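Kallistatin (Homo sapiens, PDB 6F4V) inhibits tissue kallikrein by forming an equimolar, heat- and SDS-stable complex with it, being cleaved at its reactive site in the process. Local coordinates at residues E143-I148 with Y166-A171; N28-P33 with A320-D325; V197-Q202 with E269-K274; G94-L99 with V162-I167. All blocks are in the same frame, centred on the assembly; numbering follows the deposited sequence. Where two conformers were deposited one is given.

In the fold
From the N terminus, the first segment met is 28-33, which waits for nearly the whole chain before contact 2 closes at 320-325. The other three contacts nest inside that loop. Contact 4 opens at 94-99 and closes on strand 159-172; contact 1, opening later at the end of helix 129-143, closes on the same strand, so the two share Tyr166 and Ile167. Contact 3 follows in series, pairing 197-202 with 269-274, about 37 Å from contact 4 between centres. All four reach the large mixed sheet: contacts 1 and 2 attach a helix end and strand 29-31 to it, whereas contacts 3 and 4 join neighbouring strands within it.

Contact 1 (E143-I148 with Y166-A171); sequences ETRGKI and YIYFKA
Glu143 packs on Tyr166 where helix 129-143 ends against strand 159-172 of the central serpin sheet. The Glu143 CB sits over the middle of the Tyr166 ring, 3.5 Å from its centroid, in a CH-pi contact. Because the glutamate chain bends at chi2 (-65°), its carboxylate is carried over the hydroxyl end of the ring, the two planes being 19° apart. A second CH-pi contact brings Arg145 CG to 3.9 Å from the centroid of the Tyr168 ring, offset toward the rim; the guanidinium stands at 81° to that ring.

A water donates to Glu143 OE1 (3.1 Å) and makes a short approach to the hydroxyl of Tyr166. The Tyr168 hydroxyl is hydrogen-bonded to Glu330. Within the turn, Ile148 N donates to Thr144 OG1 (3.0 Å), while Arg145, at positive phi, is the C-prime residue of the Schellman motif ending the helix.

An alanine at Tyr166 would probably leave Glu143 CB and CG and Thr144 CG2 without the surface they pack on. The helix end is thus held to the sheet through aliphatic carbons on aromatic faces, while salt bridges pair Glu143 with Arg92 and Arg145 with Glu90 of strand 89-100.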
loop_
_atom_site.group_PDB
_atom_site.type_symbol
_atom_site.label_atom_id
_atom_site.label_comp_id
_atom_site.label_asym_id
_atom_site.label_seq_id
_atom_site.Cartn_x
_atom_site.Cartn_y
_atom_site.Cartn_z
ATOM N N GLU A 143 -15.439 5.479 -1.800
ATOM C CA GLU A 143 -14.387 5.934 -0.901
ATOM C C GLU A 143 -13.038 6.182 -1.549
ATOM O O GLU A 143 -12.238 6.974 -1.033
ATOM C CB GLU A 143 -14.239 4.963 0.269
ATOM C CG GLU A 143 -15.434 4.963 1.196
ATOM C CD GLU A 143 -15.662 6.281 1.938
ATOM O OE1 GLU A 143 -14.815 7.198 1.921
ATOM O OE2 GLU A 143 -16.719 6.380 2.567
ATOM N N THR A 144 -12.787 5.530 -2.679
ATOM C CA THR A 144 -11.558 5.719 -3.435
ATOM C C THR A 144 -11.709 6.648 -4.641
ATOM O O THR A 144 -10.858 6.660 -5.522
ATOM C CB THR A 144 -10.941 4.356 -3.833
ATOM O OG1 THR A 144 -11.879 3.564 -4.571
ATOM C CG2 THR A 144 -10.544 3.610 -2.580
ATOM N N ARG A 145 -12.758 7.484 -4.629
ATOM C CA ARG A 145 -13.053 8.419 -5.743
ATOM C C ARG A 145 -13.011 7.749 -7.100
ATOM O O ARG A 145 -12.407 8.263 -8.051
ATOM C CB ARG A 145 -12.125 9.619 -5.701
ATOM C CG ARG A 145 -12.172 10.345 -4.371
ATOM C CD ARG A 145 -11.786 11.818 -4.513
ATOM N NE ARG A 145 -11.744 12.459 -3.190
ATOM C CZ ARG A 145 -12.787 13.004 -2.556
ATOM N NH1 ARG A 145 -14.014 13.023 -3.100
ATOM N NH2 ARG A 145 -12.603 13.544 -1.355
ATOM N N GLY A 146 -13.599 6.555 -7.153
ATOM C CA GLY A 146 -13.722 5.802 -8.376
ATOM C C GLY A 146 -12.562 4.929 -8.790
ATOM O O GLY A 146 -12.667 4.212 -9.782
ATOM N N LYS A 147 -11.451 4.974 -8.044
ATOM C CA LYS A 147 -10.236 4.293 -8.452
ATOM C C LYS A 147 -10.210 2.787 -8.215
ATOM O O LYS A 147 -9.665 2.050 -9.024
ATOM C CB LYS A 147 -9.023 4.924 -7.758
ATOM C CG LYS A 147 -8.810 6.402 -8.081
ATOM C CD LYS A 147 -8.871 6.735 -9.567
ATOM C CE LYS A 147 -7.822 5.986 -10.339
ATOM N NZ LYS A 147 -7.777 6.378 -11.767
ATOM N N ILE A 148 -10.742 2.332 -7.092
ATOM C CA ILE A 148 -10.772 0.892 -6.795
ATOM C C ILE A 148 -12.161 0.323 -7.059
ATOM O O ILE A 148 -13.080 0.496 -6.263
ATOM C CB ILE A 148 -10.317 0.561 -5.363
ATOM C CG1 ILE A 148 -8.966 1.214 -5.058
ATOM C CG2 ILE A 148 -10.290 -0.955 -5.201
ATOM C CD1 ILE A 148 -7.830 0.864 -6.000
ATOM N N TYR A 166 -9.683 0.938 3.158
ATOM C CA TYR A 166 -9.268 1.647 1.942
ATOM C C TYR A 166 -8.358 2.799 2.343
ATOM O O TYR A 166 -8.387 3.277 3.503
ATOM C CB TYR A 166 -10.496 2.154 1.154
ATOM C CG TYR A 166 -11.221 3.204 1.945
ATOM C CD1 TYR A 166 -10.830 4.556 1.877
ATOM C CD2 TYR A 166 -12.254 2.852 2.816
ATOM C CE1 TYR A 166 -11.464 5.524 2.650
ATOM C CE2 TYR A 166 -12.893 3.807 3.572
ATOM C CZ TYR A 166 -12.510 5.137 3.481
ATOM O OH TYR A 166 -13.144 6.078 4.269
ATOM N N ILE A 167 -7.575 3.241 1.371
ATOM C CA ILE A 167 -6.752 4.410 1.476
ATOM C C ILE A 167 -6.897 5.150 0.159
ATOM O O ILE A 167 -6.908 4.553 -0.909
ATOM C CB ILE A 167 -5.273 4.067 1.808
ATOM C CG1 ILE A 167 -4.402 5.332 1.841
ATOM C CG2 ILE A 167 -4.693 3.039 0.835
ATOM C CD1 ILE A 167 -3.022 5.139 2.455
ATOM N N TYR A 168 -7.040 6.462 0.281
ATOM C CA TYR A 168 -7.099 7.369 -0.837
ATOM C C TYR A 168 -6.100 8.488 -0.571
ATOM O O TYR A 168 -6.102 9.071 0.519
ATOM C CB TYR A 168 -8.494 7.936 -1.032
ATOM C CG TYR A 168 -8.516 8.831 -2.253
ATOM C CD1 TYR A 168 -8.549 8.292 -3.529
ATOM C CD2 TYR A 168 -8.415 10.215 -2.133
ATOM C CE1 TYR A 168 -8.517 9.106 -4.660
ATOM C CE2 TYR A 168 -8.380 11.045 -3.263
ATOM C CZ TYR A 168 -8.443 10.487 -4.519
ATOM O OH TYR A 168 -8.407 11.271 -5.665
ATOM N N PHE A 169 -5.265 8.771 -1.565
ATOM C CA PHE A 169 -4.164 9.705 -1.465
ATOM C C PHE A 169 -4.132 10.561 -2.710
ATOM O O PHE A 169 -3.992 10.051 -3.817
ATOM C CB PHE A 169 -2.852 8.909 -1.367
ATOM C CG PHE A 169 -1.609 9.746 -1.365
ATOM C CD1 PHE A 169 -1.140 10.287 -0.194
ATOM C CD2 PHE A 169 -0.884 9.950 -2.516
ATOM C CE1 PHE A 169 0.028 11.035 -0.160
ATOM C CE2 PHE A 169 0.309 10.691 -2.495
ATOM C CZ PHE A 169 0.755 11.228 -1.308
ATOM N N LYS A 170 -4.213 11.876 -2.533
ATOM C CA LYS A 170 -4.075 12.785 -3.671
ATOM C C LYS A 170 -3.288 13.977 -3.182
ATOM O O LYS A 170 -3.666 14.629 -2.186
ATOM C CB LYS A 170 -5.459 13.202 -4.226
ATOM C CG LYS A 170 -5.334 14.070 -5.493
ATOM C CD LYS A 170 -6.645 14.202 -6.288
ATOM C CE LYS A 170 -7.781 14.859 -5.557
ATOM N NZ LYS A 170 -9.047 14.796 -6.392
ATOM N N ALA A 171 -2.184 14.239 -3.853
ATOM C CA ALA A 171 -1.217 15.198 -3.359
ATOM C C ALA A 171 -0.556 15.934 -4.488
ATOM O O ALA A 171 -0.097 15.347 -5.450
ATOM C CB ALA A 171 -0.145 14.476 -2.537
HETATM O O HOH W 1 -12.927 8.561 4.033
#

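Contact 2 (N28-P33 with A320-D325); sequences NIFFSP and ATLDVD. With EDO (1,2-ethanediol), chain E.
Phe30 and Leu322 meet where strand 29-31 crosses over strand 320-324 of the large serpin sheet, packing two layers of the fold face to face. The strand directions differ by 109°, and no hydrogen bond links the segments. The Phe30 ring is turned with one face to Leu322, whose CB lies 3.6 Å from the ring centroid and almost on its normal, a CH-pi contact. With CG anti to the backbone N (chi1 179°), Leu322 lays both methyl branches along the far rim of the ring, CD2 3.8 Å from Phe30 CE1. Ala320 CB comes in at the CD2 corner of the ring, 3.7 Å from Phe30 CD2 and 3.5 Å from Phe30 O. Phe30 CE2 lies 3.2 Å from Thr321 O.

An alanine at Phe30 would probably open a gap between the layers and leave Leu322 CB without its aromatic partner. Phe30 also meets, nearly parallel, an aromatic ring of another chain; Ile29 to Phe31 pair antiparallel with a strand of that chain. Ser32 OG caps the following helix at Ser35 N and is hydrogen-bonded to the backbone of that other chain. Asn28 N donates to O1 of a 1,2-ethanediol, probably from the crystallisation liquor, at 2.9 Å and 165°.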
loop_
_atom_site.group_PDB
_atom_site.type_symbol
_atom_site.label_atom_id
_atom_site.label_comp_id
_atom_site.label_asym_id
_atom_site.label_seq_id
_atom_site.Cartn_x
_atom_site.Cartn_y
_atom_site.Cartn_z
ATOM N N ASN A 28 4.682 -4.924 -13.670
ATOM C CA ASN A 28 4.270 -3.779 -12.830
ATOM C C ASN A 28 3.752 -4.303 -11.482
ATOM O O ASN A 28 3.028 -5.324 -11.406
ATOM C CB ASN A 28 3.165 -2.950 -13.476
ATOM C CG ASN A 28 3.591 -2.284 -14.776
ATOM O OD1 ASN A 28 4.758 -2.126 -15.041
ATOM N ND2 ASN A 28 2.611 -1.833 -15.559
ATOM N N ILE A 29 4.148 -3.606 -10.424
ATOM C CA ILE A 29 3.719 -3.913 -9.065
ATOM C C ILE A 29 3.192 -2.626 -8.447
ATOM O O ILE A 29 3.802 -1.574 -8.591
ATOM C CB ILE A 29 4.881 -4.447 -8.201
ATOM C CG1 ILE A 29 5.398 -5.788 -8.766
ATOM C CG2 ILE A 29 4.503 -4.569 -6.731
ATOM C CD1 ILE A 29 6.751 -6.187 -8.203
ATOM N N PHE A 30 2.061 -2.716 -7.756
ATOM C CA PHE A 30 1.601 -1.572 -6.978
ATOM C C PHE A 30 0.660 -2.000 -5.890
ATOM O O PHE A 30 -0.347 -2.618 -6.157
ATOM C CB PHE A 30 0.958 -0.454 -7.854
ATOM C CG PHE A 30 0.855 0.850 -7.130
ATOM C CD1 PHE A 30 2.018 1.574 -6.803
ATOM C CD2 PHE A 30 -0.369 1.329 -6.705
ATOM C CE1 PHE A 30 1.926 2.764 -6.090
ATOM C CE2 PHE A 30 -0.447 2.505 -5.960
ATOM C CZ PHE A 30 0.700 3.218 -5.668
ATOM N N PHE A 31 0.993 -1.654 -4.647
ATOM C CA PHE A 31 0.116 -1.970 -3.530
ATOM C C PHE A 31 0.276 -0.973 -2.409
ATOM O O PHE A 31 1.222 -0.204 -2.388
ATOM C CB PHE A 31 0.377 -3.404 -3.015
ATOM C CG PHE A 31 1.688 -3.581 -2.316
ATOM C CD1 PHE A 31 2.861 -3.654 -3.033
ATOM C CD2 PHE A 31 1.742 -3.706 -0.953
ATOM C CE1 PHE A 31 4.084 -3.802 -2.404
ATOM C CE2 PHE A 31 2.969 -3.902 -0.320
ATOM C CZ PHE A 31 4.131 -3.870 -1.056
ATOM N N SER A 32 -0.686 -0.978 -1.494
ATOM C CA SER A 32 -0.560 -0.262 -0.248
ATOM C C SER A 32 -0.241 -1.183 0.933
ATOM O O SER A 32 -1.125 -1.863 1.429
ATOM C CB SER A 32 -1.815 0.505 0.085
ATOM O OG SER A 32 -1.635 1.154 1.327
ATOM N N PRO A 33 1.005 -1.144 1.416
ATOM C CA PRO A 33 1.328 -1.982 2.585
ATOM C C PRO A 33 0.539 -1.554 3.811
ATOM O O PRO A 33 0.075 -2.415 4.563
ATOM C CB PRO A 33 2.821 -1.754 2.812
ATOM C CG PRO A 33 3.300 -0.793 1.795
ATOM C CD PRO A 33 2.184 -0.442 0.874
ATOM N N ALA A 320 -4.859 -1.862 -5.973
ATOM C CA ALA A 320 -4.276 -0.546 -5.831
ATOM C C ALA A 320 -4.022 0.107 -7.190
ATOM O O ALA A 320 -3.750 -0.595 -8.176
ATOM C CB ALA A 320 -2.993 -0.616 -5.047
ATOM N N THR A 321 -4.040 1.439 -7.210
ATOM C CA THR A 321 -3.784 2.205 -8.449
ATOM C C THR A 321 -2.912 3.408 -8.179
ATOM O O THR A 321 -3.035 4.047 -7.135
ATOM C CB THR A 321 -5.104 2.748 -9.123
ATOM O OG1 THR A 321 -5.758 3.658 -8.213
ATOM C CG2 THR A 321 -6.050 1.661 -9.405
ATOM N N LEU A 322 -2.066 3.731 -9.142
ATOM C CA LEU A 322 -1.155 4.889 -9.115
ATOM C C LEU A 322 -1.360 5.705 -10.380
ATOM O O LEU A 322 -1.337 5.131 -11.477
ATOM C CB LEU A 322 0.304 4.408 -9.125
ATOM C CG LEU A 322 1.414 5.486 -9.114
ATOM C CD1 LEU A 322 1.269 6.386 -7.904
ATOM C CD2 LEU A 322 2.792 4.854 -9.144
ATOM N N ASP A 323 -1.501 7.018 -10.205
ATOM C CA ASP A 323 -1.661 7.981 -11.302
ATOM C C ASP A 323 -0.728 9.161 -11.041
ATOM O O ASP A 323 -0.912 9.906 -10.067
ATOM C CB ASP A 323 -3.132 8.452 -11.388
ATOM C CG ASP A 323 -3.422 9.280 -12.625
ATOM O OD1 ASP A 323 -2.494 9.850 -13.219
ATOM O OD2 ASP A 323 -4.602 9.401 -13.000
ATOM N N VAL A 324 0.254 9.328 -11.918
ATOM C CA VAL A 324 1.248 10.372 -11.828
ATOM C C VAL A 324 1.073 11.303 -13.022
ATOM O O VAL A 324 1.057 10.864 -14.185
ATOM C CB VAL A 324 2.674 9.757 -11.797
ATOM C CG1 VAL A 324 3.751 10.803 -12.042
ATOM C CG2 VAL A 324 2.886 9.020 -10.450
ATOM N N ASP A 325 0.945 12.590 -12.734
ATOM C CA ASP A 325 0.894 13.591 -13.802
ATOM C C ASP A 325 1.641 14.865 -13.384
ATOM O O ASP A 325 2.402 14.875 -12.416
ATOM C CB ASP A 325 -0.560 13.868 -14.195
ATOM C CG ASP A 325 -1.341 14.574 -13.102
ATOM O OD1 ASP A 325 -0.773 15.130 -12.120
ATOM O OD2 ASP A 325 -2.576 14.563 -13.205
HETATM C C1 EDO E . 3.824 -4.753 -17.236
HETATM O O1 EDO E . 3.253 -5.514 -16.175
HETATM C C2 EDO E . 3.915 -5.647 -18.470
HETATM O O2 EDO E . 5.127 -6.378 -18.375
#

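Contact 3 (V197-Q202 with E269-K274); sequences VPMMLQ and ELHLPK
Met200 and Leu272 form a hydrogen-bonded pair where strands 193-202 and 269-282 run antiparallel in the mixed sheet of the serpin fold, here at 149° to each other. Met200 N donates to Leu272 O (2.8 Å), from a position above the carbonyl plane, and Leu272 N returns the bond to Met200 O. Gln202 and Leu270 make the next such pair, their backbones bonded in both directions. At the other end, Lys274 N reaches Pro198 O beyond the non-hydrogen-bonded pair Met199-Pro273.

On the face carrying Met199, Leu201, His271 and Pro273, Leu201 CD1 rests over the imidazole, 3.7 Å from its centroid. That ring is fixed in rotation by His271 NE2, which donates to the anti lone pair of Glu269 OE2 at 2.6 Å, the oxygen lying in the ring plane. Met199, its chain bent at chi2 and chi3, lays SD 3.5 Å from Pro273 N, over the peptide link to Leu272. On the reverse face the terminal bend of Met200 (chi3 -69°) carries CE to 3.9 Å from Leu272 CD2 and to 3.5 Å from the buried Pro273 O, which lacks any polar partner.

Val197 and Met199 bond through their backbones to strand 183-188 on the outer side, Glu269 to His271 pair in parallel with a strand of another chain, and Leu270 packs on strand 217-223.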
loop_
_atom_site.group_PDB
_atom_site.type_symbol
_atom_site.label_atom_id
_atom_site.label_comp_id
_atom_site.label_asym_id
_atom_site.label_seq_id
_atom_site.Cartn_x
_atom_site.Cartn_y
_atom_site.Cartn_z
ATOM N N VAL A 197 5.634 6.762 -24.234
ATOM C CA VAL A 197 4.924 7.300 -23.067
ATOM C C VAL A 197 4.995 8.809 -23.091
ATOM O O VAL A 197 6.007 9.357 -23.520
ATOM C CB VAL A 197 5.509 6.778 -21.724
ATOM C CG1 VAL A 197 5.630 5.278 -21.748
ATOM C CG2 VAL A 197 6.874 7.366 -21.423
ATOM N N PRO A 198 3.943 9.485 -22.598
ATOM C CA PRO A 198 4.093 10.923 -22.370
ATOM C C PRO A 198 5.141 11.166 -21.285
ATOM O O PRO A 198 5.009 10.637 -20.185
ATOM C CB PRO A 198 2.704 11.392 -21.923
ATOM C CG PRO A 198 1.806 10.223 -21.973
ATOM C CD PRO A 198 2.591 8.987 -22.285
ATOM N N MET A 199 6.189 11.883 -21.636
ATOM C CA MET A 199 7.275 12.202 -20.751
ATOM C C MET A 199 7.183 13.649 -20.313
ATOM O O MET A 199 7.246 14.577 -21.135
ATOM C CB MET A 199 8.618 11.918 -21.441
ATOM C CG MET A 199 9.821 11.936 -20.503
ATOM S SD MET A 199 9.858 10.528 -19.348
ATOM C CE MET A 199 10.319 9.203 -20.436
ATOM N N MET A 200 7.026 13.837 -19.011
ATOM C CA MET A 200 7.020 15.163 -18.410
ATOM C C MET A 200 8.442 15.627 -18.298
ATOM O O MET A 200 9.354 14.804 -18.178
ATOM C CB MET A 200 6.363 15.143 -17.006
ATOM C CG MET A 200 5.055 14.405 -17.024
ATOM S SD MET A 200 4.146 14.473 -15.502
ATOM C CE MET A 200 5.237 13.462 -14.463
ATOM N N LEU A 201 8.633 16.938 -18.314
ATOM C CA LEU A 201 9.968 17.533 -18.232
ATOM C C LEU A 201 9.950 18.796 -17.366
ATOM O O LEU A 201 9.110 19.661 -17.552
ATOM C CB LEU A 201 10.465 17.882 -19.636
ATOM C CG LEU A 201 11.772 18.683 -19.731
ATOM C CD1 LEU A 201 12.904 17.893 -19.113
ATOM C CD2 LEU A 201 12.068 19.045 -21.183
ATOM N N GLN A 202 10.861 18.871 -16.403
ATOM C CA GLN A 202 11.193 20.108 -15.723
ATOM C C GLN A 202 12.699 20.188 -15.626
ATOM O O GLN A 202 13.349 19.183 -15.448
ATOM C CB GLN A 202 10.524 20.269 -14.337
ATOM C CG GLN A 202 10.823 19.225 -13.299
ATOM C CD GLN A 202 10.170 19.535 -11.978
ATOM O OE1 GLN A 202 10.641 20.398 -11.238
ATOM N NE2 GLN A 202 9.086 18.829 -11.661
ATOM N N GLU A 269 17.758 18.282 -14.477
ATOM C CA GLU A 269 16.916 18.084 -15.636
ATOM C C GLU A 269 16.221 16.737 -15.443
ATOM O O GLU A 269 16.883 15.713 -15.463
ATOM C CB GLU A 269 17.762 18.083 -16.903
ATOM C CG GLU A 269 16.974 17.954 -18.192
ATOM C CD GLU A 269 17.896 17.626 -19.368
ATOM O OE1 GLU A 269 19.005 18.196 -19.402
ATOM O OE2 GLU A 269 17.556 16.781 -20.224
ATOM N N LEU A 270 14.903 16.768 -15.252
ATOM C CA LEU A 270 14.124 15.594 -14.830
ATOM C C LEU A 270 13.107 15.241 -15.893
ATOM O O LEU A 270 12.264 16.061 -16.237
ATOM C CB LEU A 270 13.396 15.900 -13.511
ATOM C CG LEU A 270 12.416 14.851 -12.994
ATOM C CD1 LEU A 270 13.106 13.509 -12.812
ATOM C CD2 LEU A 270 11.828 15.320 -11.685
ATOM N N HIS A 271 13.201 14.035 -16.419
ATOM C CA HIS A 271 12.225 13.500 -17.348
ATOM C C HIS A 271 11.526 12.384 -16.622
ATOM O O HIS A 271 12.181 11.418 -16.225
ATOM C CB HIS A 271 12.907 12.926 -18.596
ATOM C CG HIS A 271 13.818 13.891 -19.290
ATOM N ND1 HIS A 271 13.526 14.444 -20.521
ATOM C CD2 HIS A 271 15.024 14.390 -18.929
ATOM C CE1 HIS A 271 14.513 15.252 -20.881
ATOM N NE2 HIS A 271 15.438 15.225 -19.935
ATOM N N LEU A 272 10.213 12.499 -16.457
ATOM C CA LEU A 272 9.451 11.558 -15.648
ATOM C C LEU A 272 8.166 11.274 -16.376
ATOM O O LEU A 272 7.503 12.219 -16.800
ATOM C CB LEU A 272 9.184 12.135 -14.270
ATOM C CG LEU A 272 8.431 11.258 -13.242
ATOM C CD1 LEU A 272 9.284 10.074 -12.796
ATOM C CD2 LEU A 272 8.015 12.105 -12.038
ATOM N N PRO A 273 7.808 9.993 -16.560
ATOM C CA PRO A 273 6.597 9.786 -17.327
ATOM C C PRO A 273 5.347 10.187 -16.587
ATOM O O PRO A 273 5.290 10.123 -15.347
ATOM C CB PRO A 273 6.582 8.278 -17.625
ATOM C CG PRO A 273 7.886 7.742 -17.145
ATOM C CD PRO A 273 8.468 8.727 -16.205
ATOM N N LYS A 274 4.369 10.603 -17.373
ATOM C CA LYS A 274 2.989 10.702 -16.945
ATOM C C LYS A 274 2.413 9.320 -17.209
ATOM O O LYS A 274 2.514 8.817 -18.330
ATOM C CB LYS A 274 2.248 11.746 -17.781
ATOM C CG LYS A 274 0.762 11.852 -17.478
ATOM C CD LYS A 274 0.116 12.926 -18.342
ATOM C CE LYS A 274 -1.390 12.962 -18.130
ATOM N NZ LYS A 274 -2.007 14.016 -18.978
#

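Contact 4 (G94-L99 with V162-I167); sequences GSALFL and VLVNYI
Gly94 and Tyr166, Ala96 and Val164, Phe98 and Val162 form three successive antiparallel hydrogen-bonded pairs, each bonded in both directions, so six backbone bonds tie these neighbouring strands together. The Phe98 N bond to Val162 O is nearly straight (2.8 Å, 176°), as is the one from Val164 N to Ala96 O. In the non-hydrogen-bonded pairs between them, CA-H...O contacts such as Ser95 CA to Val164 O (3.3 Å) add weaker links.

Beyond the backbone, a water joins Ser95 OG (2.7 Å) to Asn165 ND2, for which it is the acceptor (3.0 Å). The other end of the amide, Asn165 OD1, is bonded to the hydroxyl of Ser35, so the asparagine is gripped at both ends in a buried place.

The packing differs between the faces. Gly94 N lies over one face of the Tyr166 ring, 3.5 Å above its plane; a side chain at Gly94 would run into the tyrosine hydroxyl. Phe98 turns its edge to the partner strand: CE1 meets Val164 CG2 at 3.9 Å and CD1 meets Val162 O at 3.7 Å. Val164 CG2, set between backbone N and carbonyl carbon (chi1 of CG1 -49°), also touches Ala96 CB. On the opposite face, Leu97 CD2 packs against Leu163 CB at 4.0 Å.

Helix 129-143 covers the face of Phe98, Val162 and Tyr166, and Phe122 of strand 120-124 stacks on Phe98. Helices 33-44 and 107-117 cover the other face, the first over Ser95, Leu163 and Asn165, the second over Leu97.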
loop_
_atom_site.group_PDB
_atom_site.type_symbol
_atom_site.label_atom_id
_atom_site.label_comp_id
_atom_site.label_asym_id
_atom_site.label_seq_id
_atom_site.Cartn_x
_atom_site.Cartn_y
_atom_site.Cartn_z
ATOM N N GLY A 94 -10.004 4.498 5.906
ATOM C CA GLY A 94 -11.195 4.080 6.624
ATOM C C GLY A 94 -11.358 2.575 6.553
ATOM O O GLY A 94 -10.696 1.903 5.750
ATOM N N SER A 95 -12.246 2.069 7.396
ATOM C CA SER A 95 -12.478 0.648 7.566
ATOM C C SER A 95 -13.963 0.410 7.660
ATOM O O SER A 95 -14.705 1.295 8.079
ATOM C CB SER A 95 -11.830 0.177 8.866
ATOM O OG SER A 95 -10.403 0.275 8.775
ATOM N N ALA A 96 -14.370 -0.820 7.390
ATOM C CA ALA A 96 -15.754 -1.204 7.518
ATOM C C ALA A 96 -15.867 -2.711 7.711
ATOM O O ALA A 96 -14.999 -3.488 7.255
ATOM C CB ALA A 96 -16.526 -0.761 6.283
ATOM N N LEU A 97 -16.936 -3.108 8.403
ATOM C CA LEU A 97 -17.302 -4.476 8.505
ATOM C C LEU A 97 -18.703 -4.612 7.898
ATOM O O LEU A 97 -19.637 -3.887 8.274
ATOM C CB LEU A 97 -17.364 -4.910 9.971
ATOM C CG LEU A 97 -16.096 -4.797 10.818
ATOM C CD1 LEU A 97 -16.437 -5.189 12.247
ATOM C CD2 LEU A 97 -15.002 -5.681 10.255
ATOM N N PHE A 98 -18.826 -5.546 6.980
ATOM C CA PHE A 98 -20.100 -5.945 6.424
ATOM C C PHE A 98 -20.517 -7.209 7.165
ATOM O O PHE A 98 -19.876 -8.236 7.038
ATOM C CB PHE A 98 -19.966 -6.118 4.913
ATOM C CG PHE A 98 -19.710 -4.830 4.219
ATOM C CD1 PHE A 98 -18.418 -4.334 4.101
ATOM C CD2 PHE A 98 -20.767 -4.076 3.711
ATOM C CE1 PHE A 98 -18.183 -3.123 3.474
ATOM C CE2 PHE A 98 -20.536 -2.856 3.094
ATOM C CZ PHE A 98 -19.242 -2.382 2.970
ATOM N N LEU A 99 -21.570 -7.091 7.978
ATOM C CA LEU A 99 -21.975 -8.110 8.938
ATOM C C LEU A 99 -23.229 -8.832 8.472
ATOM O O LEU A 99 -24.161 -8.191 8.016
ATOM C CB LEU A 99 -22.286 -7.435 10.264
ATOM C CG LEU A 99 -21.170 -6.618 10.911
ATOM C CD1 LEU A 99 -21.690 -5.945 12.168
ATOM C CD2 LEU A 99 -19.971 -7.496 11.222
ATOM N N VAL A 162 -17.456 -9.586 5.895
ATOM C CA VAL A 162 -16.353 -9.114 5.083
ATOM C C VAL A 162 -15.812 -7.849 5.735
ATOM O O VAL A 162 -16.559 -6.895 5.979
ATOM C CB VAL A 162 -16.769 -8.838 3.635
ATOM C CG1 VAL A 162 -15.594 -8.266 2.848
ATOM C CG2 VAL A 162 -17.268 -10.103 2.982
ATOM N N LEU A 163 -14.518 -7.882 6.038
ATOM C CA LEU A 163 -13.787 -6.729 6.517
ATOM C C LEU A 163 -13.193 -6.033 5.312
ATOM O O LEU A 163 -12.685 -6.684 4.403
ATOM C CB LEU A 163 -12.686 -7.219 7.434
ATOM C CG LEU A 163 -11.691 -6.259 8.020
ATOM C CD1 LEU A 163 -11.253 -6.802 9.392
ATOM C CD2 LEU A 163 -10.490 -5.996 7.116
ATOM N N VAL A 164 -13.255 -4.706 5.301
ATOM C CA VAL A 164 -12.561 -3.937 4.294
ATOM C C VAL A 164 -11.889 -2.718 4.877
ATOM O O VAL A 164 -12.328 -2.138 5.888
ATOM C CB VAL A 164 -13.445 -3.503 3.100
ATOM C CG1 VAL A 164 -14.222 -4.668 2.548
ATOM C CG2 VAL A 164 -14.389 -2.383 3.476
ATOM N N ASN A 165 -10.805 -2.315 4.233
ATOM C CA ASN A 165 -10.357 -0.955 4.423
ATOM C C ASN A 165 -9.905 -0.358 3.132
ATOM O O ASN A 165 -9.788 -1.052 2.123
ATOM C CB ASN A 165 -9.306 -0.871 5.499
ATOM C CG ASN A 165 -7.956 -1.328 5.060
ATOM O OD1 ASN A 165 -7.683 -1.457 3.886
ATOM N ND2 ASN A 165 -7.081 -1.553 6.026
ATOM N N TYR A 166 -9.683 0.938 3.158
ATOM C CA TYR A 166 -9.268 1.647 1.942
ATOM C C TYR A 166 -8.358 2.799 2.343
ATOM O O TYR A 166 -8.387 3.277 3.503
ATOM C CB TYR A 166 -10.496 2.154 1.154
ATOM C CG TYR A 166 -11.221 3.204 1.945
ATOM C CD1 TYR A 166 -10.830 4.556 1.877
ATOM C CD2 TYR A 166 -12.254 2.852 2.816
ATOM C CE1 TYR A 166 -11.464 5.524 2.650
ATOM C CE2 TYR A 166 -12.893 3.807 3.572
ATOM C CZ TYR A 166 -12.510 5.137 3.481
ATOM O OH TYR A 166 -13.144 6.078 4.269
ATOM N N ILE A 167 -7.575 3.241 1.371
ATOM C CA ILE A 167 -6.752 4.410 1.476
ATOM C C ILE A 167 -6.897 5.150 0.159
ATOM O O ILE A 167 -6.908 4.553 -0.909
ATOM C CB ILE A 167 -5.273 4.067 1.808
ATOM C CG1 ILE A 167 -4.402 5.332 1.841
ATOM C CG2 ILE A 167 -4.693 3.039 0.835
ATOM C CD1 ILE A 167 -3.022 5.139 2.455
HETATM O O HOH W 2 -8.346 -1.475 8.779
#